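Local atomic coordinates of acyltransferase (Actinoplanes teichomyceticus, PDB entry 4Q38), a protein that transfers long-chain acyl groups from acyl-CoA to the amino sugar of teicoplanin-type glycopeptide antibiotics, and is seen here with coenzyme A and a decanoylated glucosamine. Residues A[59-63]-A[130-134]; A[56-60]-A[70-74]; A[38-44]-A[91-96]. The contacts are given in a common frame with arbitrary orientation. Residues are numbered along the deposited sequence.

Contact 1: residues A[59-63]-A[130-134]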
ATOM      1  N   LEU A  59      -9.411 -16.991   5.166  1.00 33.80           N
ATOM      2  CA  LEU A  59      -8.863 -15.658   5.422  1.00 32.13           C
ATOM      3  C   LEU A  59      -8.413 -14.981   4.126  1.00 31.33           C
ATOM      4  O   LEU A  59      -8.792 -13.843   3.865  1.00 31.42           O
ATOM      5  CB  LEU A  59      -7.727 -15.707   6.444  1.00 29.69           C
ATOM      6  CG  LEU A  59      -7.146 -14.350   6.871  1.00 28.78           C
ATOM      7  CD1 LEU A  59      -8.224 -13.411   7.406  1.00 29.55           C
ATOM      8  CD2 LEU A  59      -6.053 -14.559   7.909  1.00 28.07           C
ATOM      9  N   LEU A  60      -7.638 -15.692   3.308  1.00 31.64           N
ATOM     10  CA  LEU A  60      -7.203 -15.158   2.009  1.00 32.03           C
ATOM     11  C   LEU A  60      -8.372 -14.705   1.124  1.00 32.78           C
ATOM     12  O   LEU A  60      -8.284 -13.678   0.429  1.00 31.54           O
ATOM     13  CB  LEU A  60      -6.291 -16.162   1.278  1.00 30.80           C
ATOM     14  CG  LEU A  60      -4.888 -16.318   1.894  1.00 30.01           C
ATOM     15  CD1 LEU A  60      -4.231 -17.645   1.525  1.00 30.19           C
ATOM     16  CD2 LEU A  60      -3.978 -15.147   1.530  1.00 28.98           C
ATOM     17  N   ARG A  61      -9.471 -15.459   1.165  1.00 32.37           N
ATOM     18  CA  ARG A  61     -10.649 -15.129   0.377  1.00 34.64           C
ATOM     19  C   ARG A  61     -11.332 -13.881   0.941  1.00 33.62           C
ATOM     20  O   ARG A  61     -11.794 -13.029   0.191  1.00 33.48           O
ATOM     21  CB  ARG A  61     -11.609 -16.328   0.330  1.00 38.22           C
ATOM     22  CG  ARG A  61     -12.837 -16.159  -0.560  1.00 42.46           C
ATOM     23  CD  ARG A  61     -13.315 -17.485  -1.162  1.00 45.68           C
ATOM     24  NE  ARG A  61     -13.300 -18.600  -0.208  1.00 49.75           N
ATOM     25  CZ  ARG A  61     -12.476 -19.648  -0.263  1.00 49.80           C
ATOM     26  NH1 ARG A  61     -11.582 -19.766  -1.240  1.00 52.65           N
ATOM     27  NH2 ARG A  61     -12.550 -20.589   0.666  1.00 51.44           N
ATOM     28  N   ARG A  62     -11.378 -13.777   2.266  1.00 32.35           N
ATOM     29  CA  ARG A  62     -11.909 -12.590   2.933  1.00 33.87           C
ATOM     30  C   ARG A  62     -11.097 -11.334   2.564  1.00 31.68           C
ATOM     31  O   ARG A  62     -11.645 -10.236   2.449  1.00 31.86           O
ATOM     32  CB  ARG A  62     -11.937 -12.799   4.450  1.00 35.93           C
ATOM     33  CG  ARG A  62     -12.815 -11.803   5.183  1.00 39.46           C
ATOM     34  CD  ARG A  62     -13.315 -12.352   6.505  1.00 41.66           C
ATOM     35  NE  ARG A  62     -14.512 -11.625   6.918  1.00 45.95           N
ATOM     36  CZ  ARG A  62     -15.179 -11.839   8.048  1.00 47.49           C
ATOM     37  NH1 ARG A  62     -14.767 -12.767   8.905  1.00 50.89           N
ATOM     38  NH2 ARG A  62     -16.260 -11.117   8.321  1.00 49.08           N
ATOM     39  N   LEU A  63      -9.802 -11.527   2.343  1.00 29.93           N
ATOM     40  CA  LEU A  63      -8.900 -10.448   1.939  1.00 27.82           C
ATOM     41  C   LEU A  63      -8.837 -10.272   0.411  1.00 26.87           C
ATOM     42  O   LEU A  63      -7.993  -9.546  -0.105  1.00 26.17           O
ATOM     43  CB  LEU A  63      -7.513 -10.697   2.542  1.00 27.20           C
ATOM     44  CG  LEU A  63      -7.463 -10.797   4.075  1.00 26.62           C
ATOM     45  CD1 LEU A  63      -6.170 -11.455   4.535  1.00 25.11           C
ATOM     46  CD2 LEU A  63      -7.614  -9.423   4.707  1.00 25.46           C
ATOM     47  N   PHE A 130       1.575 -10.343   6.589  1.00 23.24           N
ATOM     48  CA  PHE A 130       0.242  -9.749   6.656  1.00 23.92           C
ATOM     49  C   PHE A 130      -0.721 -10.699   7.387  1.00 25.04           C
ATOM     50  O   PHE A 130      -1.408 -10.287   8.322  1.00 24.72           O
ATOM     51  CB  PHE A 130      -0.275  -9.427   5.240  1.00 23.13           C
ATOM     52  CG  PHE A 130      -1.470  -8.498   5.202  1.00 23.60           C
ATOM     53  CD1 PHE A 130      -2.749  -8.946   5.546  1.00 23.32           C
ATOM     54  CD2 PHE A 130      -1.320  -7.177   4.770  1.00 22.51           C
ATOM     55  CE1 PHE A 130      -3.846  -8.090   5.487  1.00 24.75           C
ATOM     56  CE2 PHE A 130      -2.410  -6.319   4.714  1.00 22.79           C
ATOM     57  CZ  PHE A 130      -3.675  -6.774   5.062  1.00 23.52           C
ATOM     58  N   LEU A 131      -0.749 -11.967   6.961  1.00 26.16           N
ATOM     59  CA  LEU A 131      -1.616 -12.985   7.583  1.00 26.23           C
ATOM     60  C   LEU A 131      -1.353 -13.132   9.086  1.00 25.74           C
ATOM     61  O   LEU A 131      -2.284 -13.251   9.880  1.00 26.59           O
ATOM     62  CB  LEU A 131      -1.433 -14.351   6.895  1.00 26.20           C
ATOM     63  CG  LEU A 131      -1.852 -14.453   5.425  1.00 26.91           C
ATOM     64  CD1 LEU A 131      -1.554 -15.824   4.837  1.00 27.13           C
ATOM     65  CD2 LEU A 131      -3.320 -14.095   5.244  1.00 26.23           C
ATOM     66  N   ALA A 132      -0.082 -13.133   9.465  1.00 26.11           N
ATOM     67  CA  ALA A 132       0.295 -13.304  10.862  1.00 26.90           C
ATOM     68  C   ALA A 132      -0.112 -12.091  11.704  1.00 28.42           C
ATOM     69  O   ALA A 132      -0.250 -12.194  12.929  1.00 27.87           O
ATOM     70  CB  ALA A 132       1.787 -13.552  10.971  1.00 26.48           C
ATOM     71  N   THR A 133      -0.316 -10.954  11.040  1.00 26.98           N
ATOM     72  CA  THR A 133      -0.555  -9.681  11.727  1.00 26.25           C
ATOM     73  C   THR A 133      -2.041  -9.317  11.749  1.00 26.52           C
ATOM     74  O   THR A 133      -2.451  -8.417  12.485  1.00 27.02           O
ATOM     75  CB  THR A 133       0.299  -8.557  11.092  1.00 25.89           C
ATOM     76  OG1 THR A 133       1.660  -8.997  11.004  1.00 25.44           O
ATOM     77  CG2 THR A 133       0.241  -7.258  11.900  1.00 25.50           C
ATOM     78  N   VAL A 134      -2.852 -10.036  10.973  1.00 25.59           N
ATOM     79  CA  VAL A 134      -4.291  -9.785  10.929  1.00 25.28           C
ATOM     80  C   VAL A 134      -4.944  -9.807  12.331  1.00 28.16           C
ATOM     81  O   VAL A 134      -5.714  -8.889  12.652  1.00 26.23           O
ATOM     82  CB  VAL A 134      -5.033 -10.725   9.942  1.00 25.44           C
ATOM     83  CG1 VAL A 134      -6.539 -10.710  10.178  1.00 25.05           C
ATOM     84  CG2 VAL A 134      -4.720 -10.349   8.499  1.00 24.12           C
TER
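Every contact between these two helical segments is made by apolar side chains, and the centre of it is Leu-131. Its methyl CD2 reaches into the space between three leucines of the other segment, lying 3.8 Å from CD2 of Leu-59, 3.9 Å from CD2 of Leu-60 and 3.9 Å from CD1 of Leu-63. In this way two backbones whose nearest CA atoms, those of Leu-59 and Leu-131, are 8.0 Å apart are bridged by side chains in van der Waals contact. One turn further along, Val-134 extends the same face: its CG1 is 4.2 Å from CD1 of Leu-59, and its CG2 sits more loosely, 4.4 Å from CD1 of Leu-63.

The aromatic contribution is small. Phe-130 brings CE1 to 4.1 Å from CD2 of Leu-63, with the methyl approaching the ring obliquely.

The two backbones are not hydrogen-bonded to each other. Leu-63 is the first residue past its helix, yet its N still bonds to Leu-59 O at 2.9 Å, which keeps its side chain one turn on from Leu-59 and on the same face, while Arg-61 and Arg-62 face outward.

The pair sits in the buried interior of the all-helical N-terminal region. Trp-152 and Leu-155 of helix 148-155 close over Leu-59, Leu-63 and Phe-130; helix 67-76 packs on Leu-60, and helix 177-184 lies against Phe-130.

Contact 2: residues A[56-60]-A[70-74]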
ATOM      1  N   ALA A  56      -6.691 -20.826   6.403  1.00 40.16           N
ATOM      2  CA  ALA A  56      -5.891 -19.921   5.582  1.00 39.52           C
ATOM      3  C   ALA A  56      -6.623 -19.532   4.301  1.00 39.57           C
ATOM      4  O   ALA A  56      -6.594 -18.368   3.896  1.00 36.33           O
ATOM      5  CB  ALA A  56      -4.536 -20.535   5.265  1.00 39.24           C
ATOM      6  N   ARG A  57      -7.289 -20.501   3.676  1.00 39.44           N
ATOM      7  CA  ARG A  57      -8.056 -20.233   2.462  1.00 39.83           C
ATOM      8  C   ARG A  57      -9.243 -19.306   2.710  1.00 37.27           C
ATOM      9  O   ARG A  57      -9.567 -18.469   1.863  1.00 36.01           O
ATOM     10  CB  ARG A  57      -8.515 -21.534   1.781  1.00 41.28           C
ATOM     11  CG  ARG A  57      -7.388 -22.350   1.148  1.00 43.20           C
ATOM     12  CD  ARG A  57      -6.635 -21.605   0.038  1.00 44.16           C
ATOM     13  NE  ARG A  57      -7.471 -21.276  -1.120  1.00 47.57           N
ATOM     14  CZ  ARG A  57      -7.614 -22.044  -2.200  1.00 47.94           C
ATOM     15  NH1 ARG A  57      -6.985 -23.211  -2.291  1.00 45.53           N
ATOM     16  NH2 ARG A  57      -8.397 -21.641  -3.193  1.00 48.68           N
ATOM     17  N   ASP A  58      -9.885 -19.455   3.868  1.00 37.41           N
ATOM     18  CA  ASP A  58     -10.999 -18.586   4.238  1.00 37.46           C
ATOM     19  C   ASP A  58     -10.520 -17.145   4.445  1.00 34.94           C
ATOM     20  O   ASP A  58     -11.140 -16.197   3.955  1.00 34.33           O
ATOM     21  CB  ASP A  58     -11.706 -19.092   5.499  1.00 40.21           C
ATOM     22  CG  ASP A  58     -12.636 -20.281   5.235  1.00 43.75           C
ATOM     23  OD1 ASP A  58     -12.934 -20.598   4.062  1.00 43.82           O
ATOM     24  OD2 ASP A  58     -13.073 -20.899   6.226  1.00 45.52           O
ATOM     25  N   LEU A  59      -9.411 -16.991   5.166  1.00 33.80           N
ATOM     26  CA  LEU A  59      -8.863 -15.658   5.422  1.00 32.13           C
ATOM     27  C   LEU A  59      -8.413 -14.981   4.126  1.00 31.33           C
ATOM     28  O   LEU A  59      -8.792 -13.843   3.865  1.00 31.42           O
ATOM     29  CB  LEU A  59      -7.727 -15.707   6.444  1.00 29.69           C
ATOM     30  CG  LEU A  59      -7.146 -14.350   6.871  1.00 28.78           C
ATOM     31  CD1 LEU A  59      -8.224 -13.411   7.406  1.00 29.55           C
ATOM     32  CD2 LEU A  59      -6.053 -14.559   7.909  1.00 28.07           C
ATOM     33  N   LEU A  60      -7.638 -15.692   3.308  1.00 31.64           N
ATOM     34  CA  LEU A  60      -7.203 -15.158   2.009  1.00 32.03           C
ATOM     35  C   LEU A  60      -8.372 -14.705   1.124  1.00 32.78           C
ATOM     36  O   LEU A  60      -8.284 -13.678   0.429  1.00 31.54           O
ATOM     37  CB  LEU A  60      -6.291 -16.162   1.278  1.00 30.80           C
ATOM     38  CG  LEU A  60      -4.888 -16.318   1.894  1.00 30.01           C
ATOM     39  CD1 LEU A  60      -4.231 -17.645   1.525  1.00 30.19           C
ATOM     40  CD2 LEU A  60      -3.978 -15.147   1.530  1.00 28.98           C
ATOM     41  N   ALA A  70      -3.852 -17.541  -3.766  1.00 28.98           N
ATOM     42  CA  ALA A  70      -4.194 -18.070  -2.442  1.00 31.43           C
ATOM     43  C   ALA A  70      -3.817 -19.551  -2.299  1.00 32.65           C
ATOM     44  O   ALA A  70      -3.233 -19.955  -1.281  1.00 31.59           O
ATOM     45  CB  ALA A  70      -5.670 -17.852  -2.141  1.00 31.78           C
ATOM     46  N   GLU A  71      -4.138 -20.343  -3.326  1.00 33.67           N
ATOM     47  CA  GLU A  71      -3.726 -21.754  -3.385  1.00 36.46           C
ATOM     48  C   GLU A  71      -2.230 -21.867  -3.197  1.00 32.89           C
ATOM     49  O   GLU A  71      -1.754 -22.664  -2.386  1.00 32.40           O
ATOM     50  CB  GLU A  71      -4.062 -22.374  -4.741  1.00 39.07           C
ATOM     51  CG  GLU A  71      -5.509 -22.767  -4.945  1.00 47.43           C
ATOM     52  CD  GLU A  71      -5.769 -23.227  -6.369  1.00 51.80           C
ATOM     53  OE1 GLU A  71      -5.236 -24.291  -6.753  1.00 57.88           O
ATOM     54  OE2 GLU A  71      -6.494 -22.519  -7.103  1.00 52.75           O
ATOM     55  N   GLU A  72      -1.492 -21.072  -3.967  1.00 33.03           N
ATOM     56  CA  GLU A  72      -0.035 -21.095  -3.938  1.00 30.74           C
ATOM     57  C   GLU A  72       0.510 -20.645  -2.586  1.00 30.62           C
ATOM     58  O   GLU A  72       1.489 -21.211  -2.073  1.00 29.46           O
ATOM     59  CB  GLU A  72       0.540 -20.237  -5.070  1.00 32.17           C
ATOM     60  CG  GLU A  72       0.245 -20.785  -6.464  1.00 33.48           C
ATOM     61  CD  GLU A  72       0.782 -19.913  -7.589  1.00 34.05           C
ATOM     62  OE1 GLU A  72       1.382 -18.845  -7.319  1.00 34.49           O
ATOM     63  OE2 GLU A  72       0.606 -20.307  -8.759  1.00 33.73           O
ATOM     64  N   ILE A  73      -0.123 -19.624  -2.013  1.00 28.21           N
ATOM     65  CA  ILE A  73       0.288 -19.091  -0.713  1.00 28.06           C
ATOM     66  C   ILE A  73       0.161 -20.172   0.368  1.00 27.80           C
ATOM     67  O   ILE A  73       1.081 -20.385   1.162  1.00 27.69           O
ATOM     68  CB  ILE A  73      -0.537 -17.834  -0.331  1.00 26.89           C
ATOM     69  CG1 ILE A  73      -0.111 -16.632  -1.189  1.00 26.75           C
ATOM     70  CG2 ILE A  73      -0.389 -17.518   1.154  1.00 26.43           C
ATOM     71  CD1 ILE A  73      -1.188 -15.574  -1.384  1.00 27.45           C
ATOM     72  N   VAL A  74      -0.974 -20.864   0.378  1.00 29.03           N
ATOM     73  CA  VAL A  74      -1.224 -21.910   1.370  1.00 30.46           C
ATOM     74  C   VAL A  74      -0.232 -23.061   1.177  1.00 31.22           C
ATOM     75  O   VAL A  74       0.332 -23.580   2.149  1.00 30.37           O
ATOM     76  CB  VAL A  74      -2.692 -22.399   1.330  1.00 32.27           C
ATOM     77  CG1 VAL A  74      -2.901 -23.615   2.228  1.00 31.60           C
ATOM     78  CG2 VAL A  74      -3.637 -21.271   1.759  1.00 32.88           C
TER
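This is a helix-helix packing contact between neighbours in sequence, helix 53-62 and helix 67-76, at the periphery of the N-terminal helical region and away from the ligand sites. The short axes approach to 9.8 Å and run at 139° to each other, closer to antiparallel than to perpendicular. The register follows: Leu-60 lies opposite Ala-70, with CA atoms 6.1 Å apart, and Ala-56, one turn back, opposite Val-74, at 6.6 Å.

On the buried side, Leu-60 points into the other helix. Its CD1 lies 3.7 Å from CG2 of Val-74 and 3.9 Å from CG2 of Ile-73, while its CB is 3.9 Å from CB of Ala-70. Ala-56 CB meets Val-74 CG2 at 3.7 Å, so Val-74 CG2 touches both Leu-60 and Ala-56.

The outer side belongs to Arg-57. Its aliphatic part runs along Val-74, CD to CG2 at 3.5 Å, and its guanidinium lays one face over the backbone of Ala-70 and Glu-71, with NH1 3.1 Å from Glu-71 CG. The carboxylate of Glu-71 is near in charge terms only, OE2 being 4.4 Å from NH2; the salt bridge of Arg-57 goes to Glu-67, in the first turn of the second helix.

Two successive helices joined by a short connection and folded back on one another in this way form a helical hairpin, here a splayed one.

Contact 3: residues A[38-44]-A[91-96]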
ATOM      1  N   LEU A  38      16.186  -5.751  14.086  1.00 37.52           N
ATOM      2  CA  LEU A  38      15.229  -6.830  14.337  1.00 36.59           C
ATOM      3  C   LEU A  38      15.768  -7.844  15.351  1.00 36.89           C
ATOM      4  O   LEU A  38      15.009  -8.410  16.135  1.00 36.21           O
ATOM      5  CB  LEU A  38      14.836  -7.539  13.037  1.00 36.98           C
ATOM      6  CG  LEU A  38      14.052  -6.754  11.970  1.00 37.46           C
ATOM      7  CD1 LEU A  38      13.479  -7.695  10.922  1.00 36.41           C
ATOM      8  CD2 LEU A  38      12.935  -5.934  12.592  1.00 36.24           C
ATOM      9  N   ASP A  39      17.078  -8.075  15.330  1.00 38.41           N
ATOM     10  CA  ASP A  39      17.691  -8.959  16.329  1.00 39.79           C
ATOM     11  C   ASP A  39      17.512  -8.387  17.736  1.00 39.61           C
ATOM     12  O   ASP A  39      17.082  -9.095  18.650  1.00 40.96           O
ATOM     13  CB  ASP A  39      19.168  -9.208  16.013  1.00 38.46           C
ATOM     14  CG  ASP A  39      19.792 -10.265  16.916  1.00 41.11           C
ATOM     15  OD1 ASP A  39      19.139 -11.286  17.209  1.00 40.96           O
ATOM     16  OD2 ASP A  39      20.947 -10.070  17.340  1.00 44.23           O
ATOM     17  N   GLU A  40      17.804  -7.096  17.903  1.00 42.56           N
ATOM     18  CA  GLU A  40      17.630  -6.440  19.204  1.00 44.33           C
ATOM     19  C   GLU A  40      16.171  -6.374  19.661  1.00 44.38           C
ATOM     20  O   GLU A  40      15.882  -6.518  20.850  1.00 43.13           O
ATOM     21  CB  GLU A  40      18.276  -5.059  19.208  1.00 47.97           C
ATOM     22  CG  GLU A  40      19.729  -5.106  19.655  1.00 53.95           C
ATOM     23  CD  GLU A  40      20.628  -4.173  18.870  1.00 57.94           C
ATOM     24  OE1 GLU A  40      20.160  -3.083  18.469  1.00 59.21           O
ATOM     25  OE2 GLU A  40      21.807  -4.537  18.656  1.00 59.48           O
ATOM     26  N   LEU A  41      15.256  -6.175  18.714  1.00 42.97           N
ATOM     27  CA  LEU A  41      13.821  -6.200  19.009  1.00 40.86           C
ATOM     28  C   LEU A  41      13.348  -7.567  19.509  1.00 40.86           C
ATOM     29  O   LEU A  41      12.537  -7.645  20.432  1.00 40.56           O
ATOM     30  CB  LEU A  41      13.020  -5.799  17.766  1.00 41.24           C
ATOM     31  CG  LEU A  41      11.498  -5.674  17.881  1.00 41.42           C
ATOM     32  CD1 LEU A  41      11.075  -4.581  18.859  1.00 40.96           C
ATOM     33  CD2 LEU A  41      10.926  -5.414  16.496  1.00 40.22           C
ATOM     34  N   GLY A  42      13.842  -8.634  18.879  1.00 39.92           N
ATOM     35  CA  GLY A  42      13.502 -10.001  19.276  1.00 40.74           C
ATOM     36  C   GLY A  42      12.131 -10.469  18.811  1.00 41.75           C
ATOM     37  O   GLY A  42      11.405  -9.716  18.149  1.00 42.90           O
ATOM     38  N   PRO A  43      11.766 -11.720  19.155  1.00 41.30           N
ATOM     39  CA  PRO A  43      10.467 -12.305  18.824  1.00 41.56           C
ATOM     40  C   PRO A  43       9.306 -11.584  19.513  1.00 40.65           C
ATOM     41  O   PRO A  43       9.519 -10.929  20.536  1.00 39.50           O
ATOM     42  CB  PRO A  43      10.589 -13.749  19.344  1.00 42.63           C
ATOM     43  CG  PRO A  43      11.641 -13.688  20.397  1.00 43.57           C
ATOM     44  CD  PRO A  43      12.622 -12.675  19.886  1.00 42.85           C
ATOM     45  N   PRO A  44       8.083 -11.689  18.952  1.00 40.49           N
ATOM     46  CA  PRO A  44       6.915 -11.054  19.566  1.00 41.46           C
ATOM     47  C   PRO A  44       6.490 -11.771  20.851  1.00 45.15           C
ATOM     48  O   PRO A  44       6.804 -12.949  21.029  1.00 44.18           O
ATOM     49  CB  PRO A  44       5.833 -11.229  18.501  1.00 40.02           C
ATOM     50  CG  PRO A  44       6.235 -12.474  17.774  1.00 39.63           C
ATOM     51  CD  PRO A  44       7.726 -12.394  17.704  1.00 40.33           C
ATOM     52  N   GLU A  91       8.919 -13.582  12.265  1.00 31.52           N
ATOM     53  CA  GLU A  91       8.569 -13.254  13.647  1.00 33.37           C
ATOM     54  C   GLU A  91       8.912 -11.814  13.998  1.00 31.06           C
ATOM     55  O   GLU A  91       8.090 -11.095  14.566  1.00 31.56           O
ATOM     56  CB  GLU A  91       9.324 -14.163  14.622  1.00 36.03           C
ATOM     57  CG  GLU A  91       8.877 -15.609  14.624  1.00 39.76           C
ATOM     58  CD  GLU A  91       9.578 -16.408  15.702  1.00 42.46           C
ATOM     59  OE1 GLU A  91      10.829 -16.453  15.707  1.00 41.29           O
ATOM     60  OE2 GLU A  91       8.868 -16.992  16.540  1.00 45.65           O
ATOM     61  N   ARG A  92      10.139 -11.418  13.676  1.00 30.86           N
ATOM     62  CA  ARG A  92      10.661 -10.097  14.026  1.00 31.97           C
ATOM     63  C   ARG A  92      10.065  -8.970  13.177  1.00 30.70           C
ATOM     64  O   ARG A  92       9.859  -7.873  13.676  1.00 29.19           O
ATOM     65  CB  ARG A  92      12.189 -10.082  13.965  1.00 32.36           C
ATOM     66  CG  ARG A  92      12.803 -10.745  15.189  1.00 34.34           C
ATOM     67  CD  ARG A  92      14.079 -11.504  14.889  1.00 35.64           C
ATOM     68  NE  ARG A  92      14.439 -12.353  16.032  1.00 35.91           N
ATOM     69  CZ  ARG A  92      13.977 -13.588  16.239  1.00 36.16           C
ATOM     70  NH1 ARG A  92      13.151 -14.156  15.370  1.00 33.13           N
ATOM     71  NH2 ARG A  92      14.354 -14.267  17.323  1.00 36.61           N
ATOM     72  N   THR A  93       9.787  -9.258  11.911  1.00 29.55           N
ATOM     73  CA  THR A  93       9.154  -8.283  11.015  1.00 29.66           C
ATOM     74  C   THR A  93       7.730  -8.015  11.492  1.00 28.97           C
ATOM     75  O   THR A  93       7.281  -6.861  11.550  1.00 28.61           O
ATOM     76  CB  THR A  93       9.171  -8.775   9.553  1.00 28.85           C
ATOM     77  OG1 THR A  93      10.526  -8.925   9.132  1.00 30.82           O
ATOM     78  CG2 THR A  93       8.481  -7.777   8.612  1.00 27.76           C
ATOM     79  N   HIS A  94       7.027  -9.086  11.847  1.00 30.63           N
ATOM     80  CA  HIS A  94       5.724  -8.957  12.482  1.00 30.38           C
ATOM     81  C   HIS A  94       5.818  -8.070  13.700  1.00 30.31           C
ATOM     82  O   HIS A  94       5.020  -7.145  13.869  1.00 28.39           O
ATOM     83  CB  HIS A  94       5.167 -10.318  12.854  1.00 29.97           C
ATOM     84  CG  HIS A  94       4.043 -10.254  13.860  1.00 30.44           C
ATOM     85  ND1 HIS A  94       2.776  -9.957  13.515  1.00 28.59           N
ATOM     86  CD2 HIS A  94       4.041 -10.447  15.243  1.00 30.81           C
ATOM     87  CE1 HIS A  94       2.000  -9.960  14.618  1.00 29.30           C
ATOM     88  NE2 HIS A  94       2.773 -10.264  15.673  1.00 30.48           N
ATOM     89  N   HIS A  95       6.796  -8.353  14.557  1.00 30.73           N
ATOM     90  CA  HIS A  95       7.013  -7.581  15.785  1.00 31.59           C
ATOM     91  C   HIS A  95       7.323  -6.126  15.500  1.00 30.22           C
ATOM     92  O   HIS A  95       6.775  -5.240  16.149  1.00 28.88           O
ATOM     93  CB  HIS A  95       8.114  -8.232  16.623  1.00 32.86           C
ATOM     94  CG  HIS A  95       8.195  -7.728  18.048  1.00 35.62           C
ATOM     95  ND1 HIS A  95       9.227  -8.039  18.866  1.00 36.41           N
ATOM     96  CD2 HIS A  95       7.333  -6.913  18.792  1.00 36.03           C
ATOM     97  CE1 HIS A  95       9.035  -7.452  20.070  1.00 37.07           C
ATOM     98  NE2 HIS A  95       7.882  -6.761  20.019  1.00 37.06           N
ATOM     99  N   ALA A  96       8.181  -5.877  14.512  1.00 29.56           N
ATOM    100  CA  ALA A  96       8.562  -4.518  14.128  1.00 30.39           C
ATOM    101  C   ALA A  96       7.383  -3.687  13.625  1.00 30.52           C
ATOM    102  O   ALA A  96       7.427  -2.457  13.667  1.00 30.61           O
ATOM    103  CB  ALA A  96       9.679  -4.545  13.092  1.00 29.71           C
TER
HETATM  104  O   HOH W   1      16.345 -11.865  18.057  1.00 46.50           O
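Arg-92, His-95 and Pro-44 bury the largest areas in this contact. His-95 supplies its direct hydrogen bond: ND1 donates to Gly-42 O at 2.8 Å, almost perfectly straight at 178°. The imidazole is also sandwiched, with Leu-41 CG 3.8 Å from its centroid over one face and Pro-44 CA 4.0 Å from it over the other, both CH-pi contacts. Thus one ring contacts Leu-41, Gly-42 and Pro-44 as the chain leaves helix 32-41.

That exit is a helix C-terminus followed by a turn away. Gly-42 N still bonds to Leu-38 O at 3.0 Å, but Gly-42 itself takes positive phi, and the two prolines then carry the chain in extended form across helix 84-98, within the helical N-terminal part of the protein.

Pro-44 settles on the helix beside Glu-91, His-94 and His-95, its CD 3.4 Å from Glu-91 O and its CB 3.8 Å from CD2 at the edge of the His-94 ring.

Arg-92 fills the angle between helix end and the extended proline segment. Its CG lies 3.3 Å from Leu-38 O, and one guanidinium face covers the Gly-42 to Pro-43 peptide. NE reaches Asp-39 O through a water, at 2.8 and 2.9 Å; NH1 bridges to Glu-91 OE1 at 3.3 Å and bonds to Trp-88 O. Further along the helix, Leu-38 CD2 and Leu-41 CD2 pack on Ala-96 CB at 3.6 and 3.7 Å.

From the N terminus, the chain leaves helix 32-41 and enters contact 3, which closes a long loop when helix 84-98 arrives. Inside that loop, contact 2 closes a short one by folding helix 67-76 back on helix 53-62. Contact 1 starts from helix 53-62 too, sharing Leu-59 and Leu-60 with contact 2, but closes only at helix 125-143, so it crosses contact 3. Contacts 1 and 2 touch where Leu-131 CD1 lies 4.2 Å from Ile-73 CG2. Helix 125-143 also meets contact 3, through a probable hydrogen bond of 2.9 Å between Thr-133 OG1 and His-94 ND1, and so joins helix 84-98 to the pair of helices 53-62 and 67-76.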